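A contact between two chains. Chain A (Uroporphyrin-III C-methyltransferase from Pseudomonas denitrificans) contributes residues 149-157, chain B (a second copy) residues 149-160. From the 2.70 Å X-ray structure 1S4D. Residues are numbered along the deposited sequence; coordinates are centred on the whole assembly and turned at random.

Chain A, residues 149-157: NHAVTFLTG
Chain B (149-160) NHAVTFLTGHDS

Two copies of the same strand, residues 151-156 of each chain, lie edge to edge and run antiparallel, their N-to-C directions 164° apart. The register centres on T153(A) opposite T153(B), with CA atoms 4.1 Å apart, so that A151 pairs with L155 and V152 with F154 in both directions. Backbone torsions are extended throughout the strands, phi from -100° to -144° and psi from 127° to 165°; H150 precedes each strand with psi near zero.

The V152-F154 pairs are the hydrogen-bonded ones. V152(A) N reaches F154(B) O at 3.0 Å and F154(B) N reaches V152(A) O at 2.7 Å; in the reciprocal pair F154(A) N lies 2.6 Å from V152(B) O and V152(B) N 2.7 Å from F154(A) O. The ladder ends with T156(B) N to H150(A) O and T156(A) N to H150(B) O, each 3.1 Å. Between these rungs the strands draw closer, and CA-H...O contacts fill in, as from T153(A) CA to V152(B) O at 3.1 Å.

Alternation sends A151, T153 and L155 to one face of the sheet. At its centre both threonines take chi1 -68° (m), which brings T153(A) OG1 and T153(B) OG1 together in a 2.6 Å hydrogen bond; either may donate, and both hydroxyls also bond elsewhere in the structure. The same rotamer leaves the methyls beside the alanines: T153(A) CG2 is 4.1 Å from A151(B) CB, and T153(B) CG2 4.3 Å from A151(A) CB. The leucines meet those alanines through their CB atoms, L155(A) CB to A151(B) CB at 3.9 Å and L155(B) CB to A151(A) CB at 4.2 Å. With chi1 near 90° and chi2 near -120°, their ends lead away from the partner strand, so each pairing is made at the base of the leucine.

V152 and F154 occupy the other face. Both phenylalanines are m, but the symmetry breaks at the rings: chi1 -58° and chi2 88° in F154(A), chi1 -76° and chi2 -153° in F154(B). With these different chi values the planes meet at 66°, the edge of F154(A) toward the face of F154(B), with centroids 5.0 Å apart and F154(A) CE1 3.9 Å from F154(B) CG. Each valine, chi1 -140° in V152(A) and -145° in V152(B), both between wells, lies against the base of the phenylalanine it pairs with, V152(A) CG2 standing 4.2 Å from F154(B) CB and V152(B) CG2 4.5 Å from F154(A) CB.

The ends diverge further. H150(A) is m (-72°) with chi2 -158°, H150(B) m (-84°) with chi2 70°, so the two rings are turned differently. T156(A) is t (168°), its OG1 bonded to G157(A) O at 2.8 Å, while its CG2 lies 3.6 Å from H150(B) CD2. T156(B) has chi1 -6°, between wells. Beyond it, a type I turn from G157(B) to S160(B) carries D159(B) OD1 to 4.2 Å from H150(A) CE1.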

ATOM      1  N   ASN A 149       0.764  12.777  11.566  1.00 27.92           N
ATOM      2  CA  ASN A 149       1.165  13.160  10.223  1.00 26.51           C
ATOM      3  C   ASN A 149       0.002  13.236   9.230  1.00 25.41           C
ATOM      4  O   ASN A 149      -0.920  12.451   9.297  1.00 24.58           O
ATOM      5  CB  ASN A 149       2.274  12.224   9.728  1.00 26.15           C
ATOM      6  CG  ASN A 149       1.779  10.825   9.459  1.00 25.97           C
ATOM      7  OD1 ASN A 149       0.967  10.275  10.218  1.00 24.52           O
ATOM      8  ND2 ASN A 149       2.284  10.223   8.382  1.00 24.50           N
ATOM      9  N   HIS A 150       0.050  14.218   8.341  1.00 25.02           N
ATOM     10  CA  HIS A 150      -0.875  14.295   7.214  1.00 24.89           C
ATOM     11  C   HIS A 150      -0.205  13.955   5.904  1.00 23.84           C
ATOM     12  O   HIS A 150      -0.862  13.867   4.887  1.00 24.13           O
ATOM     13  CB  HIS A 150      -1.527  15.659   7.148  1.00 25.24           C
ATOM     14  CG  HIS A 150      -2.520  15.874   8.242  1.00 29.96           C
ATOM     15  ND1 HIS A 150      -3.532  16.808   8.165  1.00 34.40           N
ATOM     16  CD2 HIS A 150      -2.662  15.259   9.442  1.00 32.90           C
ATOM     17  CE1 HIS A 150      -4.255  16.758   9.272  1.00 36.33           C
ATOM     18  NE2 HIS A 150      -3.751  15.820  10.060  1.00 35.56           N
ATOM     19  N   ALA A 151       1.105  13.733   5.946  1.00 23.01           N
ATOM     20  CA  ALA A 151       1.868  13.308   4.784  1.00 22.15           C
ATOM     21  C   ALA A 151       2.773  12.182   5.229  1.00 21.57           C
ATOM     22  O   ALA A 151       3.067  12.094   6.415  1.00 21.83           O
ATOM     23  CB  ALA A 151       2.681  14.478   4.229  1.00 22.02           C
ATOM     24  N   VAL A 152       3.162  11.323   4.282  1.00 21.02           N
ATOM     25  CA  VAL A 152       4.192  10.283   4.416  1.00 20.75           C
ATOM     26  C   VAL A 152       4.939  10.220   3.080  1.00 20.94           C
ATOM     27  O   VAL A 152       4.300  10.119   2.012  1.00 20.38           O
ATOM     28  CB  VAL A 152       3.633   8.832   4.478  1.00 21.19           C
ATOM     29  CG1 VAL A 152       4.383   7.987   5.490  1.00 20.94           C
ATOM     30  CG2 VAL A 152       2.115   8.761   4.617  1.00 19.15           C
ATOM     31  N   THR A 153       6.272  10.213   3.150  1.00 21.20           N
ATOM     32  CA  THR A 153       7.130   9.991   1.976  1.00 21.20           C
ATOM     33  C   THR A 153       7.820   8.622   1.971  1.00 21.46           C
ATOM     34  O   THR A 153       8.420   8.216   2.967  1.00 21.92           O
ATOM     35  CB  THR A 153       8.191  11.080   1.839  1.00 21.02           C
ATOM     36  OG1 THR A 153       7.554  12.311   1.515  1.00 19.90           O
ATOM     37  CG2 THR A 153       9.071  10.800   0.611  1.00 20.38           C
ATOM     38  N   PHE A 154       7.723   7.929   0.843  1.00 21.30           N
ATOM     39  CA  PHE A 154       8.354   6.638   0.659  1.00 21.58           C
ATOM     40  C   PHE A 154       9.548   6.861  -0.275  1.00 21.64           C
ATOM     41  O   PHE A 154       9.425   7.441  -1.365  1.00 21.76           O
ATOM     42  CB  PHE A 154       7.358   5.615   0.077  1.00 21.27           C
ATOM     43  CG  PHE A 154       6.126   5.421   0.911  1.00 22.71           C
ATOM     44  CD1 PHE A 154       5.006   6.221   0.731  1.00 26.42           C
ATOM     45  CD2 PHE A 154       6.074   4.441   1.880  1.00 24.76           C
ATOM     46  CE1 PHE A 154       3.862   6.021   1.515  1.00 27.28           C
ATOM     47  CE2 PHE A 154       4.936   4.242   2.675  1.00 21.89           C
ATOM     48  CZ  PHE A 154       3.850   5.017   2.505  1.00 23.91           C
ATOM     49  N   LEU A 155      10.717   6.420   0.146  1.00 21.54           N
ATOM     50  CA  LEU A 155      11.882   6.662  -0.673  1.00 21.88           C
ATOM     51  C   LEU A 155      12.802   5.450  -0.705  1.00 22.49           C
ATOM     52  O   LEU A 155      12.671   4.551   0.128  1.00 22.33           O
ATOM     53  CB  LEU A 155      12.580   7.943  -0.185  1.00 21.50           C
ATOM     54  CG  LEU A 155      13.731   8.100   0.823  1.00 20.67           C
ATOM     55  CD1 LEU A 155      13.292   8.945   1.949  1.00 18.84           C
ATOM     56  CD2 LEU A 155      14.393   6.827   1.335  1.00 20.49           C
ATOM     57  N   THR A 156      13.707   5.430  -1.677  1.00 23.40           N
ATOM     58  CA  THR A 156      14.802   4.459  -1.737  1.00 25.06           C
ATOM     59  C   THR A 156      16.189   5.082  -1.420  1.00 26.40           C
ATOM     60  O   THR A 156      16.432   6.213  -1.803  1.00 26.38           O
ATOM     61  CB  THR A 156      14.824   3.788  -3.129  1.00 24.79           C
ATOM     62  OG1 THR A 156      16.037   3.056  -3.276  1.00 25.34           O
ATOM     63  CG2 THR A 156      14.911   4.823  -4.272  1.00 24.49           C
ATOM     64  N   GLY A 157      17.066   4.357  -0.702  1.00 28.30           N
ATOM     65  CA  GLY A 157      18.493   4.694  -0.558  1.00 30.76           C
ATOM     66  C   GLY A 157      19.185   4.061  -1.760  1.00 32.97           C
ATOM     67  O   GLY A 157      18.627   3.122  -2.315  1.00 33.35           O
TER
ATOM     68  N   ASN B 149      11.367   9.200 -10.402  1.00 26.18           N
ATOM     69  CA  ASN B 149      11.354   9.534  -8.977  1.00 25.23           C
ATOM     70  C   ASN B 149      12.013   8.481  -8.097  1.00 24.81           C
ATOM     71  O   ASN B 149      11.973   7.280  -8.387  1.00 25.18           O
ATOM     72  CB  ASN B 149       9.914   9.842  -8.481  1.00 24.95           C
ATOM     73  CG  ASN B 149       8.975   8.633  -8.543  1.00 24.40           C
ATOM     74  OD1 ASN B 149       8.173   8.393  -7.617  1.00 25.10           O
ATOM     75  ND2 ASN B 149       9.055   7.876  -9.631  1.00 22.01           N
ATOM     76  N   HIS B 150      12.619   8.936  -7.014  1.00 23.82           N
ATOM     77  CA  HIS B 150      13.236   8.026  -6.074  1.00 23.07           C
ATOM     78  C   HIS B 150      12.486   8.144  -4.746  1.00 22.07           C
ATOM     79  O   HIS B 150      12.803   7.466  -3.765  1.00 21.72           O
ATOM     80  CB  HIS B 150      14.726   8.346  -5.951  1.00 23.71           C
ATOM     81  CG  HIS B 150      15.563   7.712  -7.022  1.00 26.17           C
ATOM     82  ND1 HIS B 150      15.524   8.118  -8.339  1.00 27.92           N
ATOM     83  CD2 HIS B 150      16.453   6.688  -6.972  1.00 27.71           C
ATOM     84  CE1 HIS B 150      16.348   7.372  -9.056  1.00 28.24           C
ATOM     85  NE2 HIS B 150      16.924   6.498  -8.249  1.00 28.89           N
ATOM     86  N   ALA B 151      11.467   9.004  -4.751  1.00 20.83           N
ATOM     87  CA  ALA B 151      10.626   9.269  -3.597  1.00 20.11           C
ATOM     88  C   ALA B 151       9.160   9.508  -4.024  1.00 20.01           C
ATOM     89  O   ALA B 151       8.914  10.044  -5.108  1.00 20.15           O
ATOM     90  CB  ALA B 151      11.174  10.453  -2.841  1.00 19.27           C
ATOM     91  N   VAL B 152       8.202   9.058  -3.205  1.00 19.69           N
ATOM     92  CA  VAL B 152       6.787   9.391  -3.371  1.00 19.30           C
ATOM     93  C   VAL B 152       6.241   9.897  -2.043  1.00 20.06           C
ATOM     94  O   VAL B 152       6.509   9.292  -0.994  1.00 19.30           O
ATOM     95  CB  VAL B 152       5.887   8.180  -3.649  1.00 18.94           C
ATOM     96  CG1 VAL B 152       4.772   8.527  -4.589  1.00 16.78           C
ATOM     97  CG2 VAL B 152       6.651   6.993  -4.101  1.00 20.84           C
ATOM     98  N   THR B 153       5.427  10.960  -2.112  1.00 20.51           N
ATOM     99  CA  THR B 153       4.683  11.477  -0.964  1.00 20.33           C
ATOM    100  C   THR B 153       3.184  11.210  -1.047  1.00 20.75           C
ATOM    101  O   THR B 153       2.546  11.575  -2.034  1.00 21.02           O
ATOM    102  CB  THR B 153       4.907  12.968  -0.863  1.00 19.98           C
ATOM    103  OG1 THR B 153       6.268  13.210  -0.518  1.00 19.94           O
ATOM    104  CG2 THR B 153       4.170  13.539   0.310  1.00 19.52           C
ATOM    105  N   PHE B 154       2.613  10.613   0.005  1.00 21.25           N
ATOM    106  CA  PHE B 154       1.164  10.429   0.078  1.00 21.41           C
ATOM    107  C   PHE B 154       0.623  11.502   1.012  1.00 21.63           C
ATOM    108  O   PHE B 154       1.288  11.819   1.994  1.00 21.37           O
ATOM    109  CB  PHE B 154       0.841   9.053   0.640  1.00 21.55           C
ATOM    110  CG  PHE B 154       1.040   7.921  -0.325  1.00 23.01           C
ATOM    111  CD1 PHE B 154       0.304   6.769  -0.201  1.00 26.89           C
ATOM    112  CD2 PHE B 154       1.979   7.983  -1.340  1.00 26.58           C
ATOM    113  CE1 PHE B 154       0.510   5.706  -1.096  1.00 29.46           C
ATOM    114  CE2 PHE B 154       2.184   6.930  -2.232  1.00 26.01           C
ATOM    115  CZ  PHE B 154       1.468   5.817  -2.127  1.00 27.26           C
ATOM    116  N   LEU B 155      -0.541  12.090   0.717  1.00 21.81           N
ATOM    117  CA  LEU B 155      -1.136  13.055   1.668  1.00 22.41           C
ATOM    118  C   LEU B 155      -2.675  13.047   1.779  1.00 23.29           C
ATOM    119  O   LEU B 155      -3.338  12.451   0.932  1.00 22.92           O
ATOM    120  CB  LEU B 155      -0.526  14.467   1.541  1.00 21.17           C
ATOM    121  CG  LEU B 155      -0.923  15.682   0.668  1.00 20.85           C
ATOM    122  CD1 LEU B 155       0.201  15.952  -0.311  1.00 20.12           C
ATOM    123  CD2 LEU B 155      -2.294  15.687  -0.045  1.00 16.96           C
ATOM    124  N   THR B 156      -3.218  13.670   2.837  1.00 24.66           N
ATOM    125  CA  THR B 156      -4.648  14.038   2.882  1.00 26.29           C
ATOM    126  C   THR B 156      -4.796  15.480   2.558  1.00 26.76           C
ATOM    127  O   THR B 156      -4.100  16.311   3.148  1.00 26.58           O
ATOM    128  CB  THR B 156      -5.263  13.974   4.256  1.00 26.11           C
ATOM    129  OG1 THR B 156      -4.331  13.440   5.191  1.00 27.95           O
ATOM    130  CG2 THR B 156      -6.413  13.065   4.246  1.00 26.00           C
ATOM    131  N   GLY B 157      -5.755  15.771   1.690  1.00 27.10           N
ATOM    132  CA  GLY B 157      -6.144  17.131   1.412  1.00 28.70           C
ATOM    133  C   GLY B 157      -7.272  17.493   2.344  1.00 30.00           C
ATOM    134  O   GLY B 157      -7.794  18.589   2.277  1.00 29.95           O
ATOM    135  N   HIS B 158      -7.628  16.573   3.230  1.00 31.88           N
ATOM    136  CA  HIS B 158      -8.832  16.708   4.032  1.00 34.29           C
ATOM    137  C   HIS B 158      -9.034  18.064   4.697  1.00 35.76           C
ATOM    138  O   HIS B 158     -10.116  18.636   4.604  1.00 36.84           O
ATOM    139  CB  HIS B 158      -8.939  15.610   5.086  1.00 34.34           C
ATOM    140  CG  HIS B 158     -10.279  15.567   5.742  1.00 36.21           C
ATOM    141  ND1 HIS B 158     -11.454  15.548   5.019  1.00 37.84           N
ATOM    142  CD2 HIS B 158     -10.640  15.593   7.048  1.00 39.03           C
ATOM    143  CE1 HIS B 158     -12.481  15.540   5.851  1.00 38.75           C
ATOM    144  NE2 HIS B 158     -12.014  15.565   7.088  1.00 40.03           N
ATOM    145  N   ASP B 159      -8.009  18.550   5.393  1.00 37.25           N
ATOM    146  CA  ASP B 159      -8.097  19.787   6.151  1.00 38.44           C
ATOM    147  C   ASP B 159      -7.266  20.870   5.481  1.00 38.58           C
ATOM    148  O   ASP B 159      -6.524  21.579   6.154  1.00 38.24           O
ATOM    149  CB  ASP B 159      -7.558  19.566   7.573  1.00 39.44           C
ATOM    150  CG  ASP B 159      -8.602  19.007   8.536  1.00 41.53           C
ATOM    151  OD1 ASP B 159      -8.293  17.985   9.174  1.00 43.29           O
ATOM    152  OD2 ASP B 159      -9.731  19.527   8.740  1.00 44.55           O
ATOM    153  N   SER B 160      -7.359  20.975   4.160  1.00 38.85           N
ATOM    154  CA  SER B 160      -6.556  21.940   3.418  1.00 39.65           C
ATOM    155  C   SER B 160      -7.484  22.900   2.718  1.00 40.70           C
ATOM    156  O   SER B 160      -7.362  23.120   1.509  1.00 40.84           O
ATOM    157  CB  SER B 160      -5.666  21.255   2.385  1.00 39.39           C
ATOM    158  OG  SER B 160      -4.661  20.474   2.996  1.00 39.77           O
TER